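Local coordinates for protein carbohydrate kinase, FGGY (Novosphingobium aromaticivorans, PDB 3H6E) that probably phosphorylates a sugar or related carbohydrate substrate at the expense of ATP, at residues 8-12 with 21-25; 30-34 with 60-64; 68-72 with 221-226; 72-78 with 227-233. All coordinates share one frame. Residue numbers count along the deposited sequence, not the author numbering.

Contact 1: residues 8-12 with 21-25; sequences TIVID and SLWDL
Three backbone hydrogen bonds and two from side-chain hydroxyls pair residues 8-12 with 21-25. Val10 and Ser21 form an antiparallel hydrogen-bonded pair: Val10 N gives to Ser21 O at 3.0 Å, and Ser21 N gives to Val10 O at 3.0 Å. Val10 O also accepts from Ser21 OG (3.2 Å), since the p rotamer of this small residue lays its hydroxyl beside the strand. Farther along, Trp23 N donates almost linearly to Thr8 O at 3.1 Å, while Thr8 OG1, also p, makes a weak bond to Trp23 O at 3.2 Å. Ser21 OG in turn accepts from Trp23 NE1 at 3.0 Å, so the buried indole nitrogen is satisfied. Residues 9-12 and 21-23 are extended; the chain turns off at Leu25. The axes of strands 9-12 and 21-23 approach to 4.9 Å with their directions 154° apart, as befits the β-hairpin that opens the ribonuclease H-like (actin-type ATPase) fold. Between the bonded positions lies the non-hydrogen-bonded pair Ile9-Leu22, CA atoms 4.8 Å apart, where Ile9 CA approaches Ser21 O at 3.3 Å in a CA-H...O contact. On the face bearing these two, Ile9 CG1 meets Leu22 CD1 at 3.7 Å; Leu22, with chi1 t and chi2 p, swings its end back toward Ile9. On the face of Val10 and Ser21, the β-branched Val10 sets CG2 obliquely against the Trp23 ring, 4.2 Å from CD1, and Leu430 covers both.

Contact 2: residues 30-34 with 60-64; sequences LDRQV and VLSRY
A classic β-bulge lies near the start of strand 29-36: Leu30 and Asp31 both face Leu22 of the neighbouring strand, and Leu30 takes near-helical angles (-92°/-29°) before the chain extends again. This strand edges the central sheet of the ribonuclease H-like fold, and residues 60-64, the last turn of helix 50-63 and the residue after it, lie against it. The helical turn is held by i to i+3 bonds, weak from Arg63 N to Val60 O (3.1 Å) and from Tyr64 N to Leu61 O at 3.2 Å. Backbones stay well apart, with CA atoms 7.2 Å apart for Gln33-Val60 and 9.3 Å for Asp31-Tyr64, so side chains must span the gap. Tyr64, chi1 m, is long enough to do so: its ring is buried, packing on Leu22, while its hydroxyl reaches a carboxylate on the strand. Asp31, chi1 t, supplies that acceptor near the plane of the ring. Two residues on, Gln33 again points at the helix; with chi1 and chi2 both m it folds so that its aliphatic CG rests on Val60 CG2 at 3.6 Å and on Tyr64 OH at 3.5 Å. Gln33 OE1 lies over one face of the Arg63 guanidinium, 3.5 Å from NH2, a position too poorly angled for a hydrogen bond. The sole hydrogen bond between the segments runs from Tyr64 OH to Asp31 OD2, 2.9 Å.

Contact 3: residues 68-72 with 221-226; sequences PVTTI and LSPDVQ
Valine, isoleucine and leucine side chains fill the space where residues 68-72 meet 221-226. Val69, chi1 t, points at the opposite segment and touches two residues: its CG2 lies 3.9 Å from Leu221 CD2, and its CG1 lies 4.4 Å from Val225 CG2. Ile72, extended in the m,t rotamer, sets CG1 3.6 Å from Val225 CG1 and reaches with CD1 to Leu221 CD1 at 4.4 Å. Leu221 is likewise m,t, and Val225 is t; all four are buried, as their hydrocarbon surfaces require. Gln226 (m,m) curls its amide away from the interface, whereas Thr71, m, turns OG1 back onto Thr70 O at 2.7 Å. That carbonyl also takes a weak bond from Gln226 N at 3.4 Å. Ile72 N then donates to Gln226 O at 2.8 Å, fixing a parallel Thr71-Gln226 pair with CA atoms 4.7 Å apart. Just before it, Ser222 to Val225 form a type I turn closed by Val225 N to Ser222 O at 3.0 Å; Ser222 OG, chi1 t, accepts from Asp224 N at 3.1 Å, an ST turn. Such a pairing starts the parallel strands 71-76 and 226-232 of the ribonuclease H-like sheet.

Contact 4: residues 72-78 with 227-233; sequences IVPVGHG and VLAGLHD
Strand 72-76 and the broken strand 227-232 run parallel in two registers, within the mixed central sheet of the ribonuclease H-like N-terminal domain of FGGY kinases. Ile72 pairs with Val227 (CA-CA 4.8 Å), Leu228 N donating to Ile72 O at 2.9 Å. One extra residue then enters the second strand, and pairing resumes as Val75-Leu231 (5.2 Å between CA atoms) and Gly76-His232 (5.0 Å), bonded by Leu231 N to Pro74 O at 3.2 Å, Gly76 N to Leu231 O at 3.0 Å and Asp233 N to Gly76 O at 2.6 Å. The break suits its residues. Pro74 has no N-H to offer, and its CD lies 3.0 Å from Leu228 O. Gly230, at 92°/-172°, passes its CA 3.0 Å from Pro74 O, where a β-carbon would collide with that oxygen and with its own preceding carbonyl. Val73 CB packs on Leu228 CB at 4.1 Å, Pro74 CG on Val227 CG1 at 4.1 Å, and Val75 CG2 on Leu231 CD1 at 4.0 Å, Leu231 (p,p) bending its end inward. At the far end, His77 ND1 bonds Gly78 O at 2.6 Å. Strand 9-13 flanks strand 71-76 on its other edge, helix 152-159 covers Pro74 and Val227 through Ala157, and helix 233-241 packs on Leu231.

From the N terminus, contact 1 closes the short first hairpin, and strand 17-23 passes directly to strand 29-36, where Leu22 binds backbone to backbone with Leu30 and Asp31. Contact 2 then closes a loop of 25 residues, bringing helix 50-63 back onto that edge strand. The chain next enters strand 71-76 beside strand 9-13, Ile9 N reaching Thr71 O at 3.0 Å. Contacts 3 and 4 each span 148 residues; they cross, share Ile72, and form consecutive parts of one parallel strand pairing. Tyr64 O touches Leu221 CD2, joining contacts 2 and 3. Contacts 1 and 4 converge where Asp12 and Asp233 bring like-charged carboxylates together.

Contact 1: residues 8-12 with 21-25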
loop_
_atom_site.group_PDB
_atom_site.type_symbol
_atom_site.label_atom_id
_atom_site.label_comp_id
_atom_site.label_asym_id
_atom_site.label_seq_id
_atom_site.Cartn_x
_atom_site.Cartn_y
_atom_site.Cartn_z
ATOM N N THR A 8 -22.152 -0.981 10.818
ATOM C CA THR A 8 -20.693 -0.938 10.806
ATOM C C THR A 8 -20.151 0.328 10.142
ATOM O O THR A 8 -20.767 0.881 9.230
ATOM C CB THR A 8 -20.112 -2.168 10.105
ATOM O OG1 THR A 8 -20.750 -2.329 8.834
ATOM C CG2 THR A 8 -20.352 -3.412 10.946
ATOM N N ILE A 9 -18.996 0.787 10.615
ATOM C CA ILE A 9 -18.405 2.025 10.127
ATOM C C ILE A 9 -16.891 1.914 9.976
ATOM O O ILE A 9 -16.184 1.522 10.907
ATOM C CB ILE A 9 -18.721 3.205 11.063
ATOM C CG1 ILE A 9 -20.233 3.440 11.134
ATOM C CG2 ILE A 9 -17.992 4.459 10.599
ATOM C CD1 ILE A 9 -20.668 4.361 12.265
ATOM N N VAL A 10 -16.396 2.264 8.793
ATOM C CA VAL A 10 -14.966 2.239 8.535
ATOM C C VAL A 10 -14.412 3.656 8.429
ATOM O O VAL A 10 -14.924 4.476 7.668
ATOM C CB VAL A 10 -14.645 1.487 7.233
ATOM C CG1 VAL A 10 -13.143 1.318 7.083
ATOM C CG2 VAL A 10 -15.353 0.133 7.207
ATOM N N ILE A 11 -13.371 3.942 9.202
ATOM C CA ILE A 11 -12.679 5.223 9.104
ATOM C C ILE A 11 -11.338 5.036 8.405
ATOM O O ILE A 11 -10.435 4.397 8.941
ATOM C CB ILE A 11 -12.473 5.870 10.483
ATOM C CG1 ILE A 11 -12.381 4.793 11.562
ATOM C CG2 ILE A 11 -13.619 6.805 10.806
ATOM C CD1 ILE A 11 -12.590 5.321 12.968
ATOM N N ASP A 12 -11.222 5.581 7.198
ATOM C CA ASP A 12 -10.015 5.418 6.398
ATOM C C ASP A 12 -9.273 6.736 6.265
ATOM O O ASP A 12 -9.485 7.489 5.315
ATOM C CB ASP A 12 -10.350 4.864 5.014
ATOM C CG ASP A 12 -9.120 4.402 4.262
ATOM O OD1 ASP A 12 -8.011 4.873 4.589
ATOM O OD2 ASP A 12 -9.260 3.566 3.346
ATOM N N SER A 21 -17.168 5.739 6.177
ATOM C CA SER A 21 -18.123 4.963 5.398
ATOM C C SER A 21 -19.057 4.106 6.248
ATOM O O SER A 21 -18.644 3.513 7.244
ATOM C CB SER A 21 -17.378 4.082 4.395
ATOM O OG SER A 21 -16.351 3.335 5.024
ATOM N N LEU A 22 -20.319 4.039 5.832
ATOM C CA LEU A 22 -21.334 3.267 6.540
ATOM C C LEU A 22 -21.798 2.088 5.696
ATOM O O LEU A 22 -22.265 2.271 4.574
ATOM C CB LEU A 22 -22.528 4.156 6.878
ATOM C CG LEU A 22 -23.689 3.489 7.613
ATOM C CD1 LEU A 22 -23.353 3.273 9.085
ATOM C CD2 LEU A 22 -24.947 4.325 7.464
ATOM N N TRP A 23 -21.681 0.882 6.243
ATOM C CA TRP A 23 -21.999 -0.332 5.497
ATOM C C TRP A 23 -23.069 -1.169 6.193
ATOM O O TRP A 23 -23.328 -1.000 7.385
ATOM C CB TRP A 23 -20.738 -1.178 5.302
ATOM C CG TRP A 23 -19.628 -0.453 4.601
ATOM C CD1 TRP A 23 -18.911 0.608 5.076
ATOM C CD2 TRP A 23 -19.101 -0.745 3.301
ATOM N NE1 TRP A 23 -17.979 0.999 4.147
ATOM C CE2 TRP A 23 -18.071 0.184 3.050
ATOM C CE3 TRP A 23 -19.400 -1.700 2.323
ATOM C CZ2 TRP A 23 -17.340 0.186 1.866
ATOM C CZ3 TRP A 23 -18.674 -1.696 1.146
ATOM C CH2 TRP A 23 -17.656 -0.758 0.927
ATOM N N ASP A 24 -23.687 -2.076 5.443
ATOM C CA ASP A 24 -24.653 -3.006 6.019
ATOM C C ASP A 24 -24.050 -4.402 6.170
ATOM O O ASP A 24 -22.992 -4.697 5.614
ATOM C CB ASP A 24 -25.950 -3.047 5.198
ATOM C CG ASP A 24 -25.738 -3.546 3.778
ATOM O OD1 ASP A 24 -24.848 -4.396 3.562
ATOM O OD2 ASP A 24 -26.474 -3.090 2.876
ATOM N N LEU A 25 -24.737 -5.256 6.917
ATOM C CA LEU A 25 -24.219 -6.573 7.269
ATOM C C LEU A 25 -24.029 -7.479 6.057
ATOM O O LEU A 25 -23.515 -8.591 6.181
ATOM C CB LEU A 25 -25.148 -7.240 8.282
ATOM C CG LEU A 25 -25.692 -6.286 9.350
ATOM C CD1 LEU A 25 -27.013 -6.792 9.914
ATOM C CD2 LEU A 25 -24.667 -6.053 10.456
#

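Contact 2: residues 30-34 with 60-64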
loop_
_atom_site.group_PDB
_atom_site.type_symbol
_atom_site.label_atom_id
_atom_site.label_comp_id
_atom_site.label_asym_id
_atom_site.label_seq_id
_atom_site.Cartn_x
_atom_site.Cartn_y
_atom_site.Cartn_z
ATOM N N LEU A 30 -23.625 2.064 2.346
ATOM C CA LEU A 30 -24.840 2.859 2.472
ATOM C C LEU A 30 -24.555 4.349 2.321
ATOM O O LEU A 30 -25.417 5.112 1.884
ATOM C CB LEU A 30 -25.504 2.597 3.822
ATOM C CG LEU A 30 -25.674 1.123 4.191
ATOM C CD1 LEU A 30 -26.271 0.973 5.587
ATOM C CD2 LEU A 30 -26.520 0.404 3.153
ATOM N N ASP A 31 -23.346 4.757 2.687
ATOM C CA ASP A 31 -22.974 6.164 2.640
ATOM C C ASP A 31 -21.463 6.334 2.756
ATOM O O ASP A 31 -20.764 5.464 3.280
ATOM C CB ASP A 31 -23.672 6.938 3.762
ATOM C CG ASP A 31 -23.632 8.439 3.550
ATOM O OD1 ASP A 31 -23.940 8.882 2.425
ATOM O OD2 ASP A 31 -23.302 9.174 4.505
ATOM N N ARG A 32 -20.967 7.462 2.264
ATOM C CA ARG A 32 -19.546 7.767 2.324
ATOM C C ARG A 32 -19.336 9.269 2.444
ATOM O O ARG A 32 -19.986 10.056 1.757
ATOM C CB ARG A 32 -18.833 7.223 1.085
ATOM C CG ARG A 32 -17.362 7.601 0.976
ATOM C CD ARG A 32 -16.648 6.689 -0.012
ATOM N NE ARG A 32 -15.521 7.342 -0.666
ATOM C CZ ARG A 32 -15.606 7.948 -1.846
ATOM N NH1 ARG A 32 -16.764 7.979 -2.492
ATOM N NH2 ARG A 32 -14.537 8.523 -2.382
ATOM N N GLN A 33 -18.431 9.658 3.333
ATOM C CA GLN A 33 -18.084 11.058 3.522
ATOM C C GLN A 33 -16.576 11.223 3.376
ATOM O O GLN A 33 -15.803 10.553 4.060
ATOM C CB GLN A 33 -18.548 11.543 4.896
ATOM C CG GLN A 33 -20.059 11.674 5.027
ATOM C CD GLN A 33 -20.583 12.960 4.412
ATOM O OE1 GLN A 33 -20.159 14.057 4.784
ATOM N NE2 GLN A 33 -21.513 12.831 3.467
ATOM N N VAL A 34 -16.161 12.108 2.476
ATOM C CA VAL A 34 -14.742 12.298 2.210
ATOM C C VAL A 34 -14.292 13.727 2.506
ATOM O O VAL A 34 -15.103 14.589 2.849
ATOM C CB VAL A 34 -14.388 11.943 0.762
ATOM C CG1 VAL A 34 -15.122 10.678 0.343
ATOM C CG2 VAL A 34 -14.730 13.099 -0.166
ATOM N N VAL A 60 -19.236 13.711 11.249
ATOM C CA VAL A 60 -19.771 12.713 10.333
ATOM C C VAL A 60 -20.285 11.476 11.067
ATOM O O VAL A 60 -21.263 10.860 10.643
ATOM C CB VAL A 60 -18.728 12.316 9.262
ATOM C CG1 VAL A 60 -17.395 12.013 9.909
ATOM C CG2 VAL A 60 -19.215 11.133 8.441
ATOM N N LEU A 61 -19.632 11.121 12.169
ATOM C CA LEU A 61 -20.089 10.002 12.989
ATOM C C LEU A 61 -21.464 10.288 13.580
ATOM O O LEU A 61 -22.288 9.383 13.726
ATOM C CB LEU A 61 -19.093 9.692 14.108
ATOM C CG LEU A 61 -17.897 8.806 13.754
ATOM C CD1 LEU A 61 -17.165 8.406 15.015
ATOM C CD2 LEU A 61 -18.341 7.576 12.990
ATOM N N SER A 62 -21.706 11.551 13.921
ATOM C CA SER A 62 -22.995 11.963 14.462
ATOM C C SER A 62 -24.113 11.681 13.467
ATOM O O SER A 62 -25.241 11.376 13.854
ATOM C CB SER A 62 -22.979 13.450 14.826
ATOM O OG SER A 62 -22.122 13.706 15.926
ATOM N N ARG A 63 -23.788 11.775 12.181
ATOM C CA ARG A 63 -24.775 11.601 11.121
ATOM C C ARG A 63 -25.382 10.199 11.082
ATOM O O ARG A 63 -26.511 10.020 10.628
ATOM C CB ARG A 63 -24.166 11.949 9.760
ATOM C CG ARG A 63 -23.634 13.372 9.674
ATOM C CD ARG A 63 -23.391 13.796 8.232
ATOM N NE ARG A 63 -22.914 15.174 8.148
ATOM C CZ ARG A 63 -21.631 15.522 8.132
ATOM N NH1 ARG A 63 -21.288 16.800 8.057
ATOM N NH2 ARG A 63 -20.688 14.592 8.188
ATOM N N TYR A 64 -24.637 9.207 11.560
ATOM C CA TYR A 64 -25.096 7.823 11.503
ATOM C C TYR A 64 -25.623 7.329 12.848
ATOM O O TYR A 64 -25.441 6.166 13.199
ATOM C CB TYR A 64 -23.967 6.901 11.026
ATOM C CG TYR A 64 -23.231 7.391 9.798
ATOM C CD1 TYR A 64 -23.791 7.275 8.533
ATOM C CD2 TYR A 64 -21.966 7.957 9.904
ATOM C CE1 TYR A 64 -23.118 7.717 7.407
ATOM C CE2 TYR A 64 -21.284 8.403 8.785
ATOM C CZ TYR A 64 -21.863 8.281 7.540
ATOM O OH TYR A 64 -21.188 8.725 6.425
#

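Contact 3: residues 68-72 with 221-226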
loop_
_atom_site.group_PDB
_atom_site.type_symbol
_atom_site.label_atom_id
_atom_site.label_comp_id
_atom_site.label_asym_id
_atom_site.label_seq_id
_atom_site.Cartn_x
_atom_site.Cartn_y
_atom_site.Cartn_z
ATOM N N PRO A 68 -28.132 1.023 13.260
ATOM C CA PRO A 68 -27.789 -0.086 14.157
ATOM C C PRO A 68 -26.299 -0.410 14.122
ATOM O O PRO A 68 -25.926 -1.517 13.729
ATOM C CB PRO A 68 -28.574 -1.271 13.569
ATOM C CG PRO A 68 -29.553 -0.672 12.611
ATOM C CD PRO A 68 -28.900 0.559 12.095
ATOM N N VAL A 69 -25.464 0.542 14.528
ATOM C CA VAL A 69 -24.017 0.364 14.459
ATOM C C VAL A 69 -23.479 -0.479 15.616
ATOM O O VAL A 69 -23.683 -0.160 16.790
ATOM C CB VAL A 69 -23.282 1.717 14.400
ATOM C CG1 VAL A 69 -21.781 1.500 14.238
ATOM C CG2 VAL A 69 -23.832 2.562 13.260
ATOM N N THR A 70 -22.788 -1.560 15.268
ATOM C CA THR A 70 -22.282 -2.499 16.259
ATOM C C THR A 70 -20.764 -2.644 16.209
ATOM O O THR A 70 -20.171 -3.297 17.067
ATOM C CB THR A 70 -22.924 -3.890 16.090
ATOM O OG1 THR A 70 -22.639 -4.397 14.780
ATOM C CG2 THR A 70 -24.431 -3.803 16.275
ATOM N N THR A 71 -20.139 -2.036 15.205
ATOM C CA THR A 71 -18.691 -2.130 15.046
ATOM C C THR A 71 -18.113 -0.974 14.235
ATOM O O THR A 71 -18.688 -0.554 13.229
ATOM C CB THR A 71 -18.278 -3.456 14.366
ATOM O OG1 THR A 71 -18.669 -4.566 15.183
ATOM C CG2 THR A 71 -16.776 -3.503 14.158
ATOM N N ILE A 72 -16.975 -0.461 14.692
ATOM C CA ILE A 72 -16.167 0.466 13.911
ATOM C C ILE A 72 -14.778 -0.134 13.717
ATOM O O ILE A 72 -14.195 -0.684 14.653
ATOM C CB ILE A 72 -16.003 1.823 14.611
ATOM C CG1 ILE A 72 -17.361 2.433 14.942
ATOM C CG2 ILE A 72 -15.193 2.776 13.744
ATOM C CD1 ILE A 72 -17.249 3.724 15.728
ATOM N N LEU A 221 -24.044 7.444 19.091
ATOM C CA LEU A 221 -23.855 6.018 18.859
ATOM C C LEU A 221 -23.937 5.267 20.185
ATOM O O LEU A 221 -23.640 5.823 21.241
ATOM C CB LEU A 221 -22.509 5.752 18.181
ATOM C CG LEU A 221 -22.357 6.219 16.732
ATOM C CD1 LEU A 221 -20.916 6.085 16.281
ATOM C CD2 LEU A 221 -23.284 5.437 15.808
ATOM N N SER A 222 -24.348 4.005 20.125
ATOM C CA SER A 222 -24.501 3.201 21.328
ATOM C C SER A 222 -23.162 2.985 22.016
ATOM O O SER A 222 -22.142 2.801 21.352
ATOM C CB SER A 222 -25.135 1.852 20.994
ATOM O OG SER A 222 -25.068 0.981 22.107
ATOM N N PRO A 223 -23.162 3.011 23.356
ATOM C CA PRO A 223 -21.947 2.748 24.138
ATOM C C PRO A 223 -21.449 1.328 23.896
ATOM O O PRO A 223 -20.319 1.000 24.252
ATOM C CB PRO A 223 -22.423 2.895 25.586
ATOM C CG PRO A 223 -23.668 3.712 25.505
ATOM C CD PRO A 223 -24.314 3.320 24.218
ATOM N N ASP A 224 -22.296 0.500 23.289
ATOM C CA ASP A 224 -21.967 -0.893 23.015
ATOM C C ASP A 224 -21.137 -1.064 21.745
ATOM O O ASP A 224 -20.611 -2.149 21.485
ATOM C CB ASP A 224 -23.244 -1.730 22.914
ATOM C CG ASP A 224 -23.851 -2.029 24.271
ATOM O OD1 ASP A 224 -23.110 -2.514 25.158
ATOM O OD2 ASP A 224 -25.067 -1.785 24.448
ATOM N N VAL A 225 -21.030 0.001 20.955
ATOM C CA VAL A 225 -20.244 -0.043 19.730
ATOM C C VAL A 225 -18.842 -0.544 20.040
ATOM O O VAL A 225 -18.215 -0.099 21.004
ATOM C CB VAL A 225 -20.151 1.340 19.054
ATOM C CG1 VAL A 225 -19.200 1.290 17.864
ATOM C CG2 VAL A 225 -21.525 1.813 18.619
ATOM N N GLN A 226 -18.359 -1.476 19.226
ATOM C CA GLN A 226 -17.030 -2.041 19.422
ATOM C C GLN A 226 -16.032 -1.519 18.394
ATOM O O GLN A 226 -16.307 -1.504 17.196
ATOM C CB GLN A 226 -17.080 -3.570 19.386
ATOM C CG GLN A 226 -17.933 -4.191 20.486
ATOM C CD GLN A 226 -17.423 -3.871 21.884
ATOM O OE1 GLN A 226 -18.178 -3.905 22.855
ATOM N NE2 GLN A 226 -16.139 -3.554 21.990
#

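Contact 4: residues 72-78 with 227-233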
loop_
_atom_site.group_PDB
_atom_site.type_symbol
_atom_site.label_atom_id
_atom_site.label_comp_id
_atom_site.label_asym_id
_atom_site.label_seq_id
_atom_site.Cartn_x
_atom_site.Cartn_y
_atom_site.Cartn_z
ATOM N N ILE A 72 -16.975 -0.461 14.692
ATOM C CA ILE A 72 -16.167 0.466 13.911
ATOM C C ILE A 72 -14.778 -0.134 13.717
ATOM O O ILE A 72 -14.195 -0.684 14.653
ATOM C CB ILE A 72 -16.003 1.823 14.611
ATOM C CG1 ILE A 72 -17.361 2.433 14.942
ATOM C CG2 ILE A 72 -15.193 2.776 13.744
ATOM C CD1 ILE A 72 -17.249 3.724 15.728
ATOM N N VAL A 73 -14.249 -0.035 12.503
ATOM C CA VAL A 73 -12.892 -0.494 12.230
ATOM C C VAL A 73 -12.058 0.591 11.550
ATOM O O VAL A 73 -12.432 1.099 10.497
ATOM C CB VAL A 73 -12.877 -1.799 11.414
ATOM C CG1 VAL A 73 -14.065 -1.856 10.470
ATOM C CG2 VAL A 73 -11.550 -1.952 10.671
ATOM N N PRO A 74 -10.924 0.951 12.171
ATOM C CA PRO A 74 -10.032 2.040 11.757
ATOM C C PRO A 74 -9.040 1.607 10.689
ATOM O O PRO A 74 -8.579 0.468 10.702
ATOM C CB PRO A 74 -9.270 2.381 13.049
ATOM C CG PRO A 74 -9.875 1.511 14.136
ATOM C CD PRO A 74 -10.485 0.349 13.437
ATOM N N VAL A 75 -8.719 2.519 9.777
ATOM C CA VAL A 75 -7.744 2.268 8.723
ATOM C C VAL A 75 -6.840 3.487 8.570
ATOM O O VAL A 75 -7.320 4.617 8.480
ATOM C CB VAL A 75 -8.425 1.991 7.372
ATOM C CG1 VAL A 75 -7.383 1.835 6.276
ATOM C CG2 VAL A 75 -9.303 0.755 7.462
ATOM N N GLY A 76 -5.532 3.257 8.544
ATOM C CA GLY A 76 -4.583 4.350 8.453
ATOM C C GLY A 76 -3.476 4.115 7.448
ATOM O O GLY A 76 -2.997 2.993 7.278
ATOM N N HIS A 77 -3.076 5.179 6.767
ATOM C CA HIS A 77 -1.911 5.121 5.908
ATOM C C HIS A 77 -0.686 4.820 6.773
ATOM O O HIS A 77 -0.702 5.035 7.990
ATOM C CB HIS A 77 -1.733 6.446 5.166
ATOM C CG HIS A 77 -1.231 7.558 6.034
ATOM N ND1 HIS A 77 0.108 7.745 6.300
ATOM C CD2 HIS A 77 -1.886 8.543 6.694
ATOM C CE1 HIS A 77 0.256 8.793 7.091
ATOM N NE2 HIS A 77 -0.938 9.295 7.344
ATOM N N GLY A 78 0.373 4.323 6.145
ATOM C CA GLY A 78 1.586 3.974 6.864
ATOM C C GLY A 78 2.542 5.135 7.051
ATOM O O GLY A 78 2.249 6.268 6.666
ATOM N N VAL A 227 -14.871 -1.085 18.870
ATOM C CA VAL A 227 -13.817 -0.624 17.979
ATOM C C VAL A 227 -12.786 -1.727 17.778
ATOM O O VAL A 227 -12.385 -2.393 18.731
ATOM C CB VAL A 227 -13.122 0.624 18.527
ATOM C CG1 VAL A 227 -12.138 1.160 17.505
ATOM C CG2 VAL A 227 -14.150 1.685 18.894
ATOM N N LEU A 228 -12.371 -1.926 16.531
ATOM C CA LEU A 228 -11.352 -2.921 16.219
ATOM C C LEU A 228 -9.977 -2.272 16.144
ATOM O O LEU A 228 -9.869 -1.055 16.001
ATOM C CB LEU A 228 -11.678 -3.631 14.905
ATOM C CG LEU A 228 -12.503 -4.917 15.024
ATOM C CD1 LEU A 228 -13.438 -4.870 16.223
ATOM C CD2 LEU A 228 -13.267 -5.195 13.731
ATOM N N ALA A 229 -8.932 -3.085 16.254
ATOM C CA ALA A 229 -7.566 -2.582 16.168
ATOM C C ALA A 229 -7.375 -1.798 14.876
ATOM O O ALA A 229 -6.872 -0.676 14.886
ATOM C CB ALA A 229 -6.573 -3.724 16.250
ATOM N N GLY A 230 -7.793 -2.390 13.764
ATOM C CA GLY A 230 -7.651 -1.750 12.471
ATOM C C GLY A 230 -6.349 -2.143 11.807
ATOM O O GLY A 230 -5.631 -3.017 12.303
ATOM N N LEU A 231 -6.030 -1.495 10.694
ATOM C CA LEU A 231 -4.856 -1.874 9.921
ATOM C C LEU A 231 -4.336 -0.772 9.011
ATOM O O LEU A 231 -4.878 0.331 8.963
ATOM C CB LEU A 231 -5.147 -3.128 9.095
ATOM C CG LEU A 231 -6.492 -3.189 8.365
ATOM C CD1 LEU A 231 -6.562 -2.175 7.234
ATOM C CD2 LEU A 231 -6.737 -4.591 7.837
ATOM N N HIS A 232 -3.270 -1.096 8.288
ATOM C CA HIS A 232 -2.645 -0.164 7.363
ATOM C C HIS A 232 -3.453 -0.059 6.069
ATOM O O HIS A 232 -3.999 -1.054 5.589
ATOM C CB HIS A 232 -1.210 -0.617 7.073
ATOM C CG HIS A 232 -0.501 0.227 6.062
ATOM N ND1 HIS A 232 0.124 -0.301 4.954
ATOM C CD2 HIS A 232 -0.326 1.568 5.988
ATOM C CE1 HIS A 232 0.657 0.675 4.243
ATOM N NE2 HIS A 232 0.399 1.820 4.848
ATOM N N ASP A 233 -3.538 1.152 5.521
ATOM C CA ASP A 233 -4.166 1.387 4.221
ATOM C C ASP A 233 -3.995 0.202 3.290
ATOM O O ASP A 233 -4.965 -0.437 2.901
ATOM C CB ASP A 233 -3.568 2.624 3.541
ATOM C CG ASP A 233 -4.489 3.818 3.591
ATOM O OD1 ASP A 233 -5.624 3.664 4.089
ATOM O OD2 ASP A 233 -4.089 4.910 3.132
#